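Local coordinates for Svp1-like protein 2 (Kluyveromyces lactis, PDB 4V16) that probably binds phosphatidylinositol 3,5-bisphosphate through a seven-bladed beta-propeller of the PROPPIN family and so associates with membranes, at residues T202-F207 against R216-G221; R64-A69 against D82-Q87; N282-A287 against L294-P299; G143-S148 against H157-Q162. All coordinates share one frame; numbering follows the deposited sequence.

Contact 1 of 4, residues T202-F207 against R216-G221; sequences TLIRVF and REFRRG
Ile204 and Phe218 exchange two backbone hydrogen bonds, Phe218 N to Ile204 O at 2.8 Å and Ile204 N to Phe218 O at 3.1 Å. They belong to the antiparallel hairpin of strands 203-208 and 214-219, the third and fourth strands of a beta-propeller blade. Val206 N extends the ladder to Arg216 O (2.8 Å), and past the strand end Arg220 N still reaches Thr202 O (3.0 Å). On the face bearing Leu203, Arg205, Glu217 and Arg219, a salt bridge links Arg205 NE to Glu217 OE1; at 3.4 Å its hydrogen bond is weak, though nearly straight (176° at the hydrogen). Glu217 has CG anti to the backbone N (chi1 179°) and an extended chain, which sets OE1 at the guanidinium edge with the two planes 83° apart. Arg205 NH1 has a separate acceptor, Ala177 O. An alanine in place of Glu217 would probably leave Arg205 NE without its acidic mate and the guanidinium freer to turn about its bond to Ala177. Ile204, Val206 and Phe218 share the other face, which packs on strands 227-232, 238-243 and 247-252 of the next blade; there Val206 CG2 approaches Phe218 CE2 obliquely, at 3.8 Å.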
loop_
_atom_site.group_PDB
_atom_site.type_symbol
_atom_site.label_atom_id
_atom_site.label_comp_id
_atom_site.label_asym_id
_atom_site.label_seq_id
_atom_site.Cartn_x
_atom_site.Cartn_y
_atom_site.Cartn_z
ATOM N N THR A 202 10.473 6.199 14.675
ATOM C CA THR A 202 11.886 6.007 14.980
ATOM C C THR A 202 12.309 4.555 14.781
ATOM O O THR A 202 13.427 4.283 14.341
ATOM C CB THR A 202 12.209 6.431 16.425
ATOM O OG1 THR A 202 11.283 5.816 17.328
ATOM C CG2 THR A 202 12.124 7.941 16.568
ATOM N N LEU A 203 11.407 3.631 15.102
ATOM C CA LEU A 203 11.694 2.202 15.023
ATOM C C LEU A 203 10.780 1.499 14.026
ATOM O O LEU A 203 9.567 1.715 14.022
ATOM C CB LEU A 203 11.548 1.553 16.400
ATOM C CG LEU A 203 12.289 2.238 17.550
ATOM C CD1 LEU A 203 11.943 1.571 18.873
ATOM C CD2 LEU A 203 13.792 2.223 17.317
ATOM N N ILE A 204 11.377 0.657 13.188
ATOM C CA ILE A 204 10.639 -0.144 12.219
ATOM C C ILE A 204 10.882 -1.623 12.499
ATOM O O ILE A 204 11.976 -2.136 12.257
ATOM C CB ILE A 204 11.055 0.189 10.775
ATOM C CG1 ILE A 204 10.772 1.662 10.472
ATOM C CG2 ILE A 204 10.316 -0.701 9.780
ATOM C CD1 ILE A 204 11.538 2.187 9.287
ATOM N N ARG A 205 9.857 -2.303 13.006
ATOM C CA ARG A 205 9.987 -3.699 13.413
ATOM C C ARG A 205 9.437 -4.649 12.355
ATOM O O ARG A 205 8.504 -4.310 11.629
ATOM C CB ARG A 205 9.270 -3.932 14.743
ATOM C CG ARG A 205 9.830 -3.111 15.894
ATOM C CD ARG A 205 9.573 -3.785 17.231
ATOM N NE ARG A 205 10.232 -3.085 18.333
ATOM C CZ ARG A 205 9.636 -2.233 19.166
ATOM N NH1 ARG A 205 8.342 -1.954 19.049
ATOM N NH2 ARG A 205 10.340 -1.657 20.131
ATOM N N VAL A 206 10.034 -5.836 12.278
ATOM C CA VAL A 206 9.614 -6.870 11.336
ATOM C C VAL A 206 9.252 -8.148 12.089
ATOM O O VAL A 206 10.044 -8.645 12.889
ATOM C CB VAL A 206 10.714 -7.178 10.306
ATOM C CG1 VAL A 206 10.246 -8.239 9.317
ATOM C CG2 VAL A 206 11.119 -5.911 9.569
ATOM N N PHE A 207 8.059 -8.675 11.822
ATOM C CA PHE A 207 7.567 -9.873 12.498
ATOM C C PHE A 207 7.232 -10.984 11.508
ATOM O O PHE A 207 6.900 -10.716 10.352
ATOM C CB PHE A 207 6.322 -9.551 13.326
ATOM C CG PHE A 207 6.530 -8.474 14.348
ATOM C CD1 PHE A 207 6.317 -7.144 14.023
ATOM C CD2 PHE A 207 6.921 -8.790 15.636
ATOM C CE1 PHE A 207 6.502 -6.150 14.965
ATOM C CE2 PHE A 207 7.107 -7.801 16.580
ATOM C CZ PHE A 207 6.897 -6.479 16.244
ATOM N N ARG A 216 13.370 -8.621 13.000
ATOM C CA ARG A 216 14.342 -7.536 12.963
ATOM C C ARG A 216 13.773 -6.224 13.488
ATOM O O ARG A 216 12.559 -6.027 13.526
ATOM C CB ARG A 216 14.851 -7.329 11.537
ATOM C CG ARG A 216 16.352 -7.100 11.438
ATOM C CD ARG A 216 17.002 -8.116 10.523
ATOM N NE ARG A 216 16.670 -9.491 10.897
ATOM C CZ ARG A 216 17.190 -10.576 10.324
ATOM N NH1 ARG A 216 18.081 -10.459 9.349
ATOM N NH2 ARG A 216 16.820 -11.783 10.730
ATOM N N GLU A 217 14.675 -5.331 13.881
ATOM C CA GLU A 217 14.309 -4.013 14.380
ATOM C C GLU A 217 15.262 -2.971 13.810
ATOM O O GLU A 217 16.448 -2.957 14.139
ATOM C CB GLU A 217 14.337 -3.989 15.911
ATOM C CG GLU A 217 13.981 -2.640 16.524
ATOM C CD GLU A 217 14.012 -2.662 18.042
ATOM O OE1 GLU A 217 13.537 -3.654 18.636
ATOM O OE2 GLU A 217 14.519 -1.689 18.641
ATOM N N PHE A 218 14.733 -2.106 12.950
ATOM C CA PHE A 218 15.528 -1.070 12.303
ATOM C C PHE A 218 15.385 0.272 13.012
ATOM O O PHE A 218 14.422 0.501 13.743
ATOM C CB PHE A 218 15.118 -0.928 10.839
ATOM C CG PHE A 218 15.296 -2.182 10.036
ATOM C CD1 PHE A 218 16.563 -2.657 9.741
ATOM C CD2 PHE A 218 14.195 -2.880 9.565
ATOM C CE1 PHE A 218 16.731 -3.810 9.001
ATOM C CE2 PHE A 218 14.357 -4.033 8.823
ATOM C CZ PHE A 218 15.626 -4.498 8.540
ATOM N N ARG A 219 16.354 1.153 12.787
ATOM C CA ARG A 219 16.328 2.497 13.345
ATOM C C ARG A 219 16.395 3.520 12.213
ATOM O O ARG A 219 17.433 3.681 11.569
ATOM C CB ARG A 219 17.485 2.689 14.326
ATOM C CG ARG A 219 17.419 3.979 15.120
ATOM C CD ARG A 219 17.923 3.779 16.540
ATOM N NE ARG A 219 17.865 5.014 17.318
ATOM C CZ ARG A 219 16.744 5.550 17.793
ATOM N NH1 ARG A 219 15.572 4.971 17.566
ATOM N NH2 ARG A 219 16.793 6.677 18.491
ATOM N N ARG A 220 15.279 4.199 11.963
ATOM C CA ARG A 220 15.203 5.163 10.870
ATOM C C ARG A 220 16.029 6.407 11.175
ATOM O O ARG A 220 16.725 6.924 10.307
ATOM C CB ARG A 220 13.750 5.559 10.600
ATOM C CG ARG A 220 13.574 6.531 9.431
ATOM C CD ARG A 220 12.444 7.513 9.680
ATOM N NE ARG A 220 12.630 8.280 10.912
ATOM C CZ ARG A 220 13.385 9.370 11.018
ATOM N NH1 ARG A 220 14.044 9.839 9.966
ATOM N NH2 ARG A 220 13.484 9.992 12.184
ATOM N N GLY A 221 15.938 6.887 12.410
ATOM C CA GLY A 221 16.647 8.086 12.815
ATOM C C GLY A 221 16.424 8.372 14.285
ATOM O O GLY A 221 15.675 7.658 14.951
#

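Contact 2 of 4, residues R64-A69 against D82-Q87; sequences RTNYIA and DDVKKQ
Asn66 meets Asp82 and Asp83 through both its backbone and its side chain. The backbone link is one hydrogen bond, Asp83 N to Asn66 O at 2.8 Å, beside the antiparallel non-hydrogen-bonded pair of Tyr67 and Asp82 with which the strand pairing ends.

Among the side-chain bonds, Asn66 ND2 gives to Asp82 OD1 at 2.9 Å. Asn66 CG stands between the backbone N and the carbonyl carbon (chi1 52°), which swings the amide across to the acid; its OD1 meanwhile lies over the centre of one face of the Tyr67 ring. The donor reaches Asp82 OD1 from above the carboxylate plane, the amide and carboxylate planes being 61° apart. The same carboxylate oxygen also accepts from Val84 N (3.1 Å) and Lys85 N (3.2 Å), an Asx turn and Asx motif, and three N-H groups therefore fix the carboxylate. Asp82 N gives to Gln87 O, and Lys86 N and Gln87 N both turn to Asp82 O in weak bonds, a G1 beta bulge.

Charged pairs tie the turn to itself: Lys86 NZ lies 3.5 Å from Asp83 OD1 and bonds Asp83 O, whereas the link of Lys85 NZ to Asp82 OD2 is long. Carbon contacts are few; the methyl Ile68 CD1 lies 4.0 Å from the carboxylate carbon Asp83 CG.

The bulged turn joins strands 77-82 and 87-93, and the Asn66 loop enters strand 67-72 of the same blade. Ile68 faces strands 28-32 and 36-41 of the preceding blade, and Asp83 touches Met49 on strand 46-52.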
loop_
_atom_site.group_PDB
_atom_site.type_symbol
_atom_site.label_atom_id
_atom_site.label_comp_id
_atom_site.label_asym_id
_atom_site.label_seq_id
_atom_site.Cartn_x
_atom_site.Cartn_y
_atom_site.Cartn_z
ATOM N N ARG A 64 -3.343 -7.699 -13.015
ATOM C CA ARG A 64 -3.352 -7.123 -14.356
ATOM C C ARG A 64 -4.564 -7.615 -15.144
ATOM O O ARG A 64 -4.512 -7.761 -16.367
ATOM C CB ARG A 64 -2.056 -7.462 -15.093
ATOM C CG ARG A 64 -0.850 -6.716 -14.562
ATOM C CD ARG A 64 0.374 -6.948 -15.425
ATOM N NE ARG A 64 1.231 -5.763 -15.456
ATOM C CZ ARG A 64 1.274 -4.874 -16.447
ATOM N NH1 ARG A 64 0.517 -5.013 -17.529
ATOM N NH2 ARG A 64 2.090 -3.836 -16.358
ATOM N N THR A 65 -5.659 -7.860 -14.434
ATOM C CA THR A 65 -6.886 -8.335 -15.058
ATOM C C THR A 65 -7.764 -7.160 -15.461
ATOM O O THR A 65 -7.341 -6.007 -15.399
ATOM C CB THR A 65 -7.688 -9.255 -14.119
ATOM O OG1 THR A 65 -8.275 -8.478 -13.067
ATOM C CG2 THR A 65 -6.792 -10.329 -13.523
ATOM N N ASN A 66 -8.989 -7.468 -15.870
ATOM C CA ASN A 66 -9.949 -6.454 -16.284
ATOM C C ASN A 66 -10.859 -6.025 -15.134
ATOM O O ASN A 66 -11.820 -5.282 -15.338
ATOM C CB ASN A 66 -10.796 -6.981 -17.446
ATOM C CG ASN A 66 -11.428 -8.331 -17.144
ATOM O OD1 ASN A 66 -10.769 -9.240 -16.637
ATOM N ND2 ASN A 66 -12.714 -8.463 -17.446
ATOM N N TYR A 67 -10.547 -6.490 -13.927
ATOM C CA TYR A 67 -11.417 -6.275 -12.775
ATOM C C TYR A 67 -10.975 -5.076 -11.944
ATOM O O TYR A 67 -9.925 -5.097 -11.302
ATOM C CB TYR A 67 -11.459 -7.540 -11.917
ATOM C CG TYR A 67 -12.114 -8.709 -12.619
ATOM C CD1 TYR A 67 -13.346 -8.565 -13.245
ATOM C CD2 TYR A 67 -11.495 -9.952 -12.672
ATOM C CE1 TYR A 67 -13.949 -9.623 -13.892
ATOM C CE2 TYR A 67 -12.091 -11.020 -13.321
ATOM C CZ TYR A 67 -13.320 -10.848 -13.930
ATOM O OH TYR A 67 -13.926 -11.900 -14.578
ATOM N N ILE A 68 -11.804 -4.036 -11.964
ATOM C CA ILE A 68 -11.526 -2.786 -11.270
ATOM C C ILE A 68 -12.608 -2.521 -10.227
ATOM O O ILE A 68 -13.787 -2.778 -10.469
ATOM C CB ILE A 68 -11.458 -1.605 -12.259
ATOM C CG1 ILE A 68 -10.356 -1.849 -13.294
ATOM C CG2 ILE A 68 -11.213 -0.290 -11.519
ATOM C CD1 ILE A 68 -10.402 -0.905 -14.473
ATOM N N ALA A 69 -12.199 -2.012 -9.069
ATOM C CA ALA A 69 -13.133 -1.657 -8.006
ATOM C C ALA A 69 -12.938 -0.206 -7.598
ATOM O O ALA A 69 -11.825 0.203 -7.261
ATOM C CB ALA A 69 -12.949 -2.569 -6.804
ATOM N N ASP A 82 -16.124 -3.901 -14.900
ATOM C CA ASP A 82 -15.508 -4.785 -15.881
ATOM C C ASP A 82 -14.880 -3.936 -16.980
ATOM O O ASP A 82 -15.563 -3.155 -17.643
ATOM C CB ASP A 82 -16.540 -5.756 -16.457
ATOM C CG ASP A 82 -15.907 -6.883 -17.256
ATOM O OD1 ASP A 82 -14.919 -6.630 -17.974
ATOM O OD2 ASP A 82 -16.398 -8.028 -17.161
ATOM N N ASP A 83 -13.578 -4.104 -17.174
ATOM C CA ASP A 83 -12.801 -3.212 -18.027
ATOM C C ASP A 83 -12.987 -3.490 -19.521
ATOM O O ASP A 83 -12.714 -2.622 -20.352
ATOM C CB ASP A 83 -11.317 -3.318 -17.659
ATOM C CG ASP A 83 -10.479 -2.221 -18.281
ATOM O OD1 ASP A 83 -11.045 -1.166 -18.639
ATOM O OD2 ASP A 83 -9.250 -2.412 -18.402
ATOM N N VAL A 84 -13.442 -4.694 -19.863
ATOM C CA VAL A 84 -13.650 -5.053 -21.265
ATOM C C VAL A 84 -15.129 -4.930 -21.628
ATOM O O VAL A 84 -15.469 -4.453 -22.713
ATOM C CB VAL A 84 -13.139 -6.488 -21.577
ATOM C CG1 VAL A 84 -13.771 -7.525 -20.667
ATOM C CG2 VAL A 84 -13.382 -6.837 -23.036
ATOM N N LYS A 85 -16.004 -5.356 -20.721
ATOM C CA LYS A 85 -17.440 -5.177 -20.905
ATOM C C LYS A 85 -17.814 -3.703 -20.781
ATOM O O LYS A 85 -18.835 -3.266 -21.313
ATOM C CB LYS A 85 -18.233 -5.992 -19.882
ATOM C CG LYS A 85 -18.353 -7.479 -20.174
ATOM C CD LYS A 85 -19.359 -8.119 -19.217
ATOM C CE LYS A 85 -19.666 -9.562 -19.579
ATOM N NZ LYS A 85 -18.556 -10.489 -19.226
ATOM N N LYS A 86 -16.979 -2.946 -20.071
ATOM C CA LYS A 86 -17.200 -1.518 -19.879
ATOM C C LYS A 86 -18.519 -1.273 -19.128
ATOM O O LYS A 86 -19.293 -0.377 -19.468
ATOM C CB LYS A 86 -17.178 -0.802 -21.238
ATOM C CG LYS A 86 -16.060 0.214 -21.396
ATOM C CD LYS A 86 -14.704 -0.463 -21.463
ATOM C CE LYS A 86 -13.630 0.498 -21.950
ATOM N NZ LYS A 86 -12.252 -0.025 -21.739
ATOM N N GLN A 87 -18.760 -2.073 -18.091
ATOM C CA GLN A 87 -19.967 -1.937 -17.280
ATOM C C GLN A 87 -19.764 -2.477 -15.865
ATOM O O GLN A 87 -18.763 -3.133 -15.576
ATOM C CB GLN A 87 -21.140 -2.664 -17.940
ATOM C CG GLN A 87 -21.047 -4.180 -17.878
ATOM C CD GLN A 87 -22.254 -4.855 -18.491
ATOM O OE1 GLN A 87 -23.117 -4.202 -19.077
ATOM N NE2 GLN A 87 -22.326 -6.175 -18.354
#

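Contact 3 of 4, residues N282-A287 against L294-P299; sequences NDCKIA and LVIVWP
Ile296 pairs with Ile286 across the antiparallel hairpin of strands 285-288 and 293-298, the first two strands of the last propeller blade, and the two side chains lie alongside each other, pointing the same way. From CB, the Ile296 side chain splits. Its CG2, anti to the backbone N, turns to the open end of the hairpin, away from its connecting turn, where it lies 3.9 Å from Cys284 SG and over one face of the Trp298 ring. The longer branch runs through CG1 to CD1, which folds back toward the partner strand (chi2 -61°) and meets Ile286 CG1 at 3.6 Å. CD1 is also 3.8 Å from Ile286 CG2, and that methyl in turn touches Leu294 CD2 at 3.7 Å, making a continuous apolar row. An alanine in place of Ile296 would probably open a gap between Ile286 and Cys284 and leave part of the Trp298 face without its methyl neighbour.

Backbone bonds set the register, among them Val297 N to Lys285 O (3.1 Å) and Ala287 N to Val295 O (2.8 Å). The opposite edge of strand 285-288 is also occupied: Ile286 N bonds Asp229 OD2, and Ile286 O accepts from Arg231 NE. Ile286 and Cys284 pack on strand 238-243 of the preceding blade, whereas Lys285 reaches the first blade, where its NZ bonds Tyr20 O and forms a salt bridge with Glu21. The hairpin is thus wedged where the propeller ring closes. Trp298 NE1 is held by Asp305, and Cys284 CB sits over the face of the indole, 4.0 Å from the centroid of the Trp298 six-membered ring and 25° off its normal.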
loop_
_atom_site.group_PDB
_atom_site.type_symbol
_atom_site.label_atom_id
_atom_site.label_comp_id
_atom_site.label_asym_id
_atom_site.label_seq_id
_atom_site.Cartn_x
_atom_site.Cartn_y
_atom_site.Cartn_z
ATOM N N ASN A 282 2.848 16.379 0.133
ATOM C CA ASN A 282 2.685 15.884 1.497
ATOM C C ASN A 282 2.346 14.392 1.544
ATOM O O ASN A 282 2.020 13.855 2.602
ATOM C CB ASN A 282 1.602 16.687 2.222
ATOM C CG ASN A 282 0.298 16.739 1.453
ATOM O OD1 ASN A 282 -0.465 15.772 1.430
ATOM N ND2 ASN A 282 0.029 17.879 0.826
ATOM N N ASP A 283 2.436 13.725 0.396
ATOM C CA ASP A 283 2.111 12.305 0.306
ATOM C C ASP A 283 2.775 11.695 -0.921
ATOM O O ASP A 283 3.010 12.383 -1.912
ATOM C CB ASP A 283 0.591 12.102 0.244
ATOM C CG ASP A 283 0.184 10.640 0.366
ATOM O OD1 ASP A 283 0.717 9.940 1.254
ATOM O OD2 ASP A 283 -0.671 10.188 -0.426
ATOM N N CYS A 284 3.088 10.406 -0.843
ATOM C CA CYS A 284 3.617 9.674 -1.987
ATOM C C CYS A 284 3.448 8.177 -1.764
ATOM O O CYS A 284 2.987 7.749 -0.704
ATOM C CB CYS A 284 5.091 10.020 -2.223
ATOM S SG CYS A 284 6.241 9.371 -0.980
ATOM N N LYS A 285 3.809 7.384 -2.768
ATOM C CA LYS A 285 3.783 5.931 -2.636
ATOM C C LYS A 285 4.948 5.296 -3.387
ATOM O O LYS A 285 5.291 5.707 -4.497
ATOM C CB LYS A 285 2.449 5.368 -3.135
ATOM C CG LYS A 285 1.274 5.759 -2.253
ATOM C CD LYS A 285 -0.006 5.039 -2.636
ATOM C CE LYS A 285 -1.143 5.418 -1.696
ATOM N NZ LYS A 285 -2.415 4.709 -2.007
ATOM N N ILE A 286 5.552 4.295 -2.754
ATOM C CA ILE A 286 6.732 3.630 -3.284
ATOM C C ILE A 286 6.337 2.406 -4.107
ATOM O O ILE A 286 5.348 1.738 -3.802
ATOM C CB ILE A 286 7.685 3.179 -2.155
ATOM C CG1 ILE A 286 7.926 4.309 -1.148
ATOM C CG2 ILE A 286 9.010 2.708 -2.735
ATOM C CD1 ILE A 286 8.462 3.821 0.177
ATOM N N ALA A 287 7.114 2.117 -5.146
ATOM C CA ALA A 287 6.920 0.910 -5.940
ATOM C C ALA A 287 8.252 0.376 -6.445
ATOM O O ALA A 287 9.009 1.091 -7.100
ATOM C CB ALA A 287 5.992 1.183 -7.105
ATOM N N LEU A 294 13.306 1.372 -7.863
ATOM C CA LEU A 294 12.107 1.889 -7.209
ATOM C C LEU A 294 11.461 2.986 -8.038
ATOM O O LEU A 294 12.113 3.609 -8.881
ATOM C CB LEU A 294 12.426 2.450 -5.821
ATOM C CG LEU A 294 12.858 1.483 -4.721
ATOM C CD1 LEU A 294 14.320 1.097 -4.879
ATOM C CD2 LEU A 294 12.615 2.111 -3.359
ATOM N N VAL A 295 10.180 3.226 -7.781
ATOM C CA VAL A 295 9.481 4.370 -8.346
ATOM C C VAL A 295 8.660 5.059 -7.259
ATOM O O VAL A 295 7.842 4.423 -6.593
ATOM C CB VAL A 295 8.562 3.964 -9.515
ATOM C CG1 VAL A 295 7.734 5.154 -9.990
ATOM C CG2 VAL A 295 9.382 3.408 -10.666
ATOM N N ILE A 296 8.893 6.358 -7.084
ATOM C CA ILE A 296 8.109 7.172 -6.159
ATOM C C ILE A 296 7.100 7.996 -6.947
ATOM O O ILE A 296 7.484 8.812 -7.783
ATOM C CB ILE A 296 8.995 8.124 -5.327
ATOM C CG1 ILE A 296 10.121 7.359 -4.629
ATOM C CG2 ILE A 296 8.153 8.879 -4.303
ATOM C CD1 ILE A 296 9.651 6.296 -3.656
ATOM N N VAL A 297 5.815 7.779 -6.679
ATOM C CA VAL A 297 4.752 8.516 -7.357
ATOM C C VAL A 297 4.282 9.691 -6.505
ATOM O O VAL A 297 3.920 9.516 -5.341
ATOM C CB VAL A 297 3.556 7.603 -7.678
ATOM C CG1 VAL A 297 2.368 8.418 -8.177
ATOM C CG2 VAL A 297 3.957 6.559 -8.711
ATOM N N TRP A 298 4.289 10.883 -7.097
ATOM C CA TRP A 298 3.861 12.096 -6.409
ATOM C C TRP A 298 2.490 12.540 -6.921
ATOM O O TRP A 298 2.379 13.006 -8.055
ATOM C CB TRP A 298 4.883 13.214 -6.608
ATOM C CG TRP A 298 6.262 12.867 -6.132
ATOM C CD1 TRP A 298 7.302 12.422 -6.893
ATOM C CD2 TRP A 298 6.751 12.939 -4.786
ATOM N NE1 TRP A 298 8.409 12.212 -6.107
ATOM C CE2 TRP A 298 8.097 12.521 -4.810
ATOM C CE3 TRP A 298 6.183 13.314 -3.564
ATOM C CZ2 TRP A 298 8.885 12.470 -3.661
ATOM C CZ3 TRP A 298 6.966 13.261 -2.423
ATOM C CH2 TRP A 298 8.302 12.841 -2.481
ATOM N N PRO A 299 1.439 12.401 -6.093
ATOM C CA PRO A 299 0.078 12.686 -6.573
ATOM C C PRO A 299 -0.164 14.145 -6.960
ATOM O O PRO A 299 -0.643 14.401 -8.066
ATOM C CB PRO A 299 -0.807 12.295 -5.383
ATOM C CG PRO A 299 0.083 12.359 -4.196
ATOM C CD PRO A 299 1.444 11.972 -4.682
#

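Contact 4 of 4, residues G143-S148 against H157-Q162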
loop_
_atom_site.group_PDB
_atom_site.type_symbol
_atom_site.label_atom_id
_atom_site.label_comp_id
_atom_site.label_asym_id
_atom_site.label_seq_id
_atom_site.Cartn_x
_atom_site.Cartn_y
_atom_site.Cartn_z
ATOM N N GLY A 143 -4.381 -13.360 0.873
ATOM C CA GLY A 143 -5.233 -14.109 1.781
ATOM C C GLY A 143 -4.906 -13.903 3.248
ATOM O O GLY A 143 -5.500 -14.547 4.114
ATOM N N LEU A 144 -3.970 -13.000 3.529
ATOM C CA LEU A 144 -3.511 -12.756 4.892
ATOM C C LEU A 144 -3.912 -11.361 5.366
ATOM O O LEU A 144 -3.472 -10.356 4.806
ATOM C CB LEU A 144 -1.995 -12.929 4.970
ATOM C CG LEU A 144 -1.402 -13.200 6.352
ATOM C CD1 LEU A 144 -1.890 -14.527 6.913
ATOM C CD2 LEU A 144 0.108 -13.191 6.261
ATOM N N LEU A 145 -4.747 -11.313 6.400
ATOM C CA LEU A 145 -5.274 -10.055 6.923
ATOM C C LEU A 145 -4.524 -9.607 8.171
ATOM O O LEU A 145 -4.298 -10.393 9.091
ATOM C CB LEU A 145 -6.767 -10.194 7.240
ATOM C CG LEU A 145 -7.464 -8.980 7.865
ATOM C CD1 LEU A 145 -7.436 -7.786 6.921
ATOM C CD2 LEU A 145 -8.894 -9.330 8.246
ATOM N N VAL A 146 -4.144 -8.332 8.187
ATOM C CA VAL A 146 -3.513 -7.721 9.350
ATOM C C VAL A 146 -4.266 -6.449 9.719
ATOM O O VAL A 146 -4.566 -5.627 8.855
ATOM C CB VAL A 146 -2.029 -7.389 9.090
ATOM C CG1 VAL A 146 -1.397 -6.740 10.318
ATOM C CG2 VAL A 146 -1.264 -8.648 8.704
ATOM N N TYR A 147 -4.580 -6.299 11.001
ATOM C CA TYR A 147 -5.258 -5.104 11.485
ATOM C C TYR A 147 -4.891 -4.844 12.942
ATOM O O TYR A 147 -4.482 -5.756 13.661
ATOM C CB TYR A 147 -6.779 -5.241 11.330
ATOM C CG TYR A 147 -7.400 -6.348 12.157
ATOM C CD1 TYR A 147 -7.516 -7.638 11.655
ATOM C CD2 TYR A 147 -7.881 -6.101 13.438
ATOM C CE1 TYR A 147 -8.086 -8.652 12.406
ATOM C CE2 TYR A 147 -8.453 -7.109 14.196
ATOM C CZ TYR A 147 -8.553 -8.381 13.675
ATOM O OH TYR A 147 -9.120 -9.386 14.426
ATOM N N SER A 148 -5.031 -3.591 13.366
ATOM C CA SER A 148 -4.721 -3.204 14.737
ATOM C C SER A 148 -5.934 -3.399 15.645
ATOM O O SER A 148 -7.072 -3.180 15.229
ATOM C CB SER A 148 -4.252 -1.747 14.787
ATOM O OG SER A 148 -5.199 -0.878 14.187
ATOM N N HIS A 157 -3.496 -7.911 14.985
ATOM C CA HIS A 157 -3.949 -9.275 14.750
ATOM C C HIS A 157 -3.492 -9.731 13.370
ATOM O O HIS A 157 -3.605 -8.982 12.400
ATOM C CB HIS A 157 -5.473 -9.369 14.854
ATOM C CG HIS A 157 -6.015 -8.987 16.197
ATOM N ND1 HIS A 157 -6.366 -9.918 17.150
ATOM C CD2 HIS A 157 -6.272 -7.774 16.742
ATOM C CE1 HIS A 157 -6.815 -9.296 18.225
ATOM N NE2 HIS A 157 -6.767 -7.994 18.004
ATOM N N VAL A 158 -2.974 -10.953 13.289
ATOM C CA VAL A 158 -2.567 -11.544 12.017
ATOM C C VAL A 158 -3.345 -12.836 11.788
ATOM O O VAL A 158 -3.150 -13.820 12.505
ATOM C CB VAL A 158 -1.057 -11.834 11.982
ATOM C CG1 VAL A 158 -0.650 -12.407 10.630
ATOM C CG2 VAL A 158 -0.270 -10.566 12.281
ATOM N N THR A 159 -4.219 -12.822 10.784
ATOM C CA THR A 159 -5.115 -13.945 10.519
ATOM C C THR A 159 -5.149 -14.323 9.044
ATOM O O THR A 159 -5.003 -13.471 8.168
ATOM C CB THR A 159 -6.551 -13.630 10.975
ATOM O OG1 THR A 159 -6.847 -12.252 10.712
ATOM C CG2 THR A 159 -6.715 -13.905 12.460
ATOM N N ARG A 160 -5.352 -15.613 8.789
ATOM C CA ARG A 160 -5.461 -16.145 7.436
ATOM C C ARG A 160 -6.926 -16.391 7.092
ATOM O O ARG A 160 -7.629 -17.092 7.819
ATOM C CB ARG A 160 -4.663 -17.443 7.309
ATOM C CG ARG A 160 -4.621 -18.041 5.904
ATOM C CD ARG A 160 -3.398 -17.583 5.125
ATOM N NE ARG A 160 -2.152 -17.929 5.804
ATOM C CZ ARG A 160 -0.937 -17.707 5.311
ATOM N NH1 ARG A 160 -0.792 -17.138 4.120
ATOM N NH2 ARG A 160 0.135 -18.055 6.008
ATOM N N LEU A 161 -7.384 -15.819 5.983
ATOM C CA LEU A 161 -8.752 -16.041 5.535
ATOM C C LEU A 161 -8.885 -17.439 4.935
ATOM O O LEU A 161 -8.391 -17.702 3.837
ATOM C CB LEU A 161 -9.169 -14.979 4.514
ATOM C CG LEU A 161 -9.014 -13.518 4.946
ATOM C CD1 LEU A 161 -9.736 -12.598 3.972
ATOM C CD2 LEU A 161 -9.524 -13.297 6.361
ATOM N N GLN A 162 -9.547 -18.329 5.669
ATOM C CA GLN A 162 -9.722 -19.713 5.239
ATOM C C GLN A 162 -11.093 -19.914 4.598
ATOM O O GLN A 162 -11.364 -19.399 3.512
ATOM C CB GLN A 162 -9.544 -20.657 6.421
#
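Tyr147 and His157 lie with ring planes near parallel, 15° apart, but slid so far that the rings barely overlap, their centroids 4.8 Å apart. The closer match is a CH-pi contact: His157 CB stands over the Tyr147 face, 3.7 Å from that ring's centroid, while Tyr147 OH projects over one face of the imidazole. Tyr147 CG is placed between the backbone N and the carbonyl carbon (chi1 64°), which lays the ring across the strand toward His157. Thr159 OG1 comes in at the ring edge, 4.2 Å from Tyr147 CE1.

On the other face, Val146 and Val158 run side by side, CG2 to CG2 at 4.2 Å. Arg160 bends at chi2 and chi3 to bring one guanidinium face under Leu144 CD1, which lies 3.6 Å from Arg160 NE. Between the two faces runs the antiparallel ladder, from His157 N to Tyr147 O at 2.7 Å to Leu161 N bonding Gly143 O at 2.9 Å, just past the strand end.

These are the middle strands, 144-148 and 155-160, of a four-stranded propeller blade. Leu145 and Tyr147 pack on strand 115-120 of the preceding blade; Leu144 and Val146 face strand 182-187 of the next.

How the contacts relate
The four contacts sample separate blades of one seven-bladed ring: contact 2 the second, contact 4 the fourth, contact 1 the fifth and contact 3 the last. Contacts 1 and 4, in adjacent blades, come nearest, about 7 Å between closest atoms and 22 Å between centres. Contacts 1 and 2 lie on opposite sides of the chain's centre, 39 Å between centres, and contacts 3 and 4 are likewise opposed. Radial position differs too: contact 3, between inner strands, is centred 11 Å from the chain centre, contact 2 at 21 Å. No pair touches, and none of the segments includes the engineered Gly-Ser linker replacing loop 6CD.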